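SnoaL-like domain-containing protein (Burkholderia thailandensis E264, PDB 3EC9) is of unknown function but adopts the NTF2-like fold of the SnoaL-like family, whose cone-shaped domain commonly encloses a ligand-binding or catalytic pocket. Local coordinates at residues D20-S25 and Y76-D81. Numbering follows the deposited sequence.
Sequences DHYAAS and YTFKLD
Y22, projecting from helix 14-26, meets F78 and L80 of strand 73-86, an outermost strand of the sheet within this chain, and illustrates how a single tyrosine can join a helix to a strand by carbon contacts while its hydroxyl serves a different partner. Its CB points at the strand, and with CG anti to the carbonyl carbon (chi1 -82°) the ring comes within reach of both F78 and L80. These two, two residues apart in the strand, send their side chains to the same side of the sheet, each with CG anti to its own backbone nitrogen. The two aromatic rings are tilted by 30° and slid well apart, with centroids 5.2 Å from each other, so they barely overlap; contact is concentrated where Y22 CE1 approaches F78 CE2 at 3.3 Å. L80 instead uses its branch. One methyl, CD1, sits over a face of the tyrosine ring as a CH-pi contact, 18° off the ring normal. The other, CD2, reaches Y22 CD2 at 4.0 Å. The phenol oxygen is engaged by strand 106-118, where Y22 OH is hydrogen-bonded to H113 ND1 and accepts the indole N-H of W115 NE1. Next to Y22 in sequence, H21 shares a glycerol oxygen with S25, and the side chain of F78 also lies about 4 Å from bound glycerol; this is consistent with a pocket between helix and sheet, as in NTF2-like relatives. Apolar contacts, one of them CH-pi, thus link the two segments, and the hydroxyl's hydrogen bonds probably help hold the ring in the orientation that F78 and L80 meet.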
loop_
_atom_site.group_PDB
_atom_site.type_symbol
_atom_site.label_atom_id
_atom_site.label_comp_id
_atom_site.label_asym_id
_atom_site.label_seq_id
_atom_site.Cartn_x
_atom_site.Cartn_y
_atom_site.Cartn_z
ATOM N N ASP B 20 -19.036 -4.085 2.545
ATOM C CA ASP B 20 -19.827 -5.253 2.072
ATOM C C ASP B 20 -18.975 -6.228 1.245
ATOM O O ASP B 20 -19.071 -7.456 1.379
ATOM C CB ASP B 20 -20.969 -4.804 1.192
ATOM C CG ASP B 20 -22.096 -4.165 1.961
ATOM O OD1 ASP B 20 -22.191 -4.308 3.197
ATOM O OD2 ASP B 20 -22.933 -3.543 1.285
ATOM N N HIS B 21 -18.150 -5.665 0.354
ATOM C CA HIS B 21 -17.197 -6.485 -0.404
ATOM C C HIS B 21 -16.303 -7.321 0.518
ATOM O O HIS B 21 -16.152 -8.515 0.333
ATOM C CB HIS B 21 -16.303 -5.681 -1.373
ATOM C CG HIS B 21 -15.216 -6.508 -1.938
ATOM N ND1 HIS B 21 -15.400 -7.320 -3.035
ATOM C CD2 HIS B 21 -13.961 -6.754 -1.492
ATOM C CE1 HIS B 21 -14.298 -8.018 -3.244
ATOM N NE2 HIS B 21 -13.407 -7.682 -2.335
ATOM N N TYR B 22 -15.695 -6.675 1.502
ATOM C CA TYR B 22 -14.763 -7.366 2.381
ATOM C C TYR B 22 -15.438 -8.484 3.169
ATOM O O TYR B 22 -14.879 -9.558 3.321
ATOM C CB TYR B 22 -14.110 -6.396 3.347
ATOM C CG TYR B 22 -12.929 -5.630 2.766
ATOM C CD1 TYR B 22 -11.835 -6.275 2.185
ATOM C CD2 TYR B 22 -12.881 -4.248 2.854
ATOM C CE1 TYR B 22 -10.710 -5.540 1.665
ATOM C CE2 TYR B 22 -11.809 -3.515 2.335
ATOM C CZ TYR B 22 -10.729 -4.165 1.773
ATOM O OH TYR B 22 -9.679 -3.407 1.337
ATOM N N ALA B 23 -16.665 -8.218 3.603
ATOM C CA ALA B 23 -17.425 -9.214 4.324
ATOM C C ALA B 23 -17.686 -10.436 3.434
ATOM O O ALA B 23 -17.545 -11.574 3.883
ATOM C CB ALA B 23 -18.733 -8.608 4.856
ATOM N N ALA B 24 -18.105 -10.196 2.196
ATOM C CA ALA B 24 -18.376 -11.258 1.219
ATOM C C ALA B 24 -17.123 -12.033 0.917
ATOM O O ALA B 24 -17.152 -13.253 0.777
ATOM C CB ALA B 24 -18.972 -10.671 -0.062
ATOM N N SER B 25 -16.013 -11.312 0.805
ATOM C CA SER B 25 -14.740 -11.959 0.449
ATOM C C SER B 25 -14.274 -12.884 1.556
ATOM O O SER B 25 -13.773 -13.992 1.290
ATOM C CB SER B 25 -13.683 -10.884 0.171
ATOM O OG SER B 25 -12.452 -11.484 -0.151
ATOM N N TYR B 76 -5.211 -18.964 1.831
ATOM C CA TYR B 76 -4.944 -17.573 1.491
ATOM C C TYR B 76 -6.013 -16.688 2.140
ATOM O O TYR B 76 -7.202 -16.853 1.882
ATOM C CB TYR B 76 -4.903 -17.303 -0.034
ATOM C CG TYR B 76 -4.168 -15.987 -0.283
ATOM C CD1 TYR B 76 -4.814 -14.747 -0.192
ATOM C CD2 TYR B 76 -2.815 -15.975 -0.543
ATOM C CE1 TYR B 76 -4.109 -13.559 -0.354
ATOM C CE2 TYR B 76 -2.128 -14.809 -0.748
ATOM C CZ TYR B 76 -2.781 -13.594 -0.615
ATOM O OH TYR B 76 -2.054 -12.433 -0.821
ATOM N N THR B 77 -5.573 -15.762 2.991
ATOM C CA THR B 77 -6.494 -14.992 3.846
ATOM C C THR B 77 -6.145 -13.508 3.861
ATOM O O THR B 77 -4.969 -13.163 3.889
ATOM C CB THR B 77 -6.378 -15.530 5.299
ATOM O OG1 THR B 77 -6.725 -16.926 5.321
ATOM C CG2 THR B 77 -7.309 -14.798 6.253
ATOM N N PHE B 78 -7.176 -12.666 3.888
ATOM C CA PHE B 78 -7.034 -11.244 4.174
ATOM C C PHE B 78 -7.779 -10.955 5.451
ATOM O O PHE B 78 -8.935 -11.356 5.590
ATOM C CB PHE B 78 -7.593 -10.359 3.058
ATOM C CG PHE B 78 -7.600 -8.916 3.411
ATOM C CD1 PHE B 78 -6.408 -8.236 3.621
ATOM C CD2 PHE B 78 -8.793 -8.244 3.563
ATOM C CE1 PHE B 78 -6.418 -6.902 3.972
ATOM C CE2 PHE B 78 -8.801 -6.922 3.912
ATOM C CZ PHE B 78 -7.593 -6.252 4.117
ATOM N N LYS B 79 -7.091 -10.288 6.358
ATOM C CA LYS B 79 -7.676 -9.854 7.614
ATOM C C LYS B 79 -7.682 -8.330 7.619
ATOM O O LYS B 79 -6.648 -7.694 7.616
ATOM C CB LYS B 79 -6.908 -10.419 8.821
ATOM C CG LYS B 79 -6.947 -11.946 8.938
ATOM N N LEU B 80 -8.871 -7.738 7.624
ATOM C CA LEU B 80 -9.037 -6.305 7.648
ATOM C C LEU B 80 -8.793 -5.733 9.033
ATOM O O LEU B 80 -9.430 -6.178 9.997
ATOM C CB LEU B 80 -10.452 -5.957 7.221
ATOM C CG LEU B 80 -10.794 -4.484 6.977
ATOM C CD1 LEU B 80 -9.999 -3.854 5.825
ATOM C CD2 LEU B 80 -12.313 -4.276 6.775
ATOM N N ASP B 81 -7.887 -4.755 9.102
ATOM C CA ASP B 81 -7.499 -4.104 10.342
ATOM C C ASP B 81 -8.082 -2.684 10.459
ATOM O O ASP B 81 -8.460 -2.255 11.548
ATOM C CB ASP B 81 -5.965 -4.068 10.478
ATOM C CG ASP B 81 -5.342 -5.452 10.751
ATOM O OD1 ASP B 81 -5.972 -6.318 11.399
ATOM O OD2 ASP B 81 -4.195 -5.667 10.309
#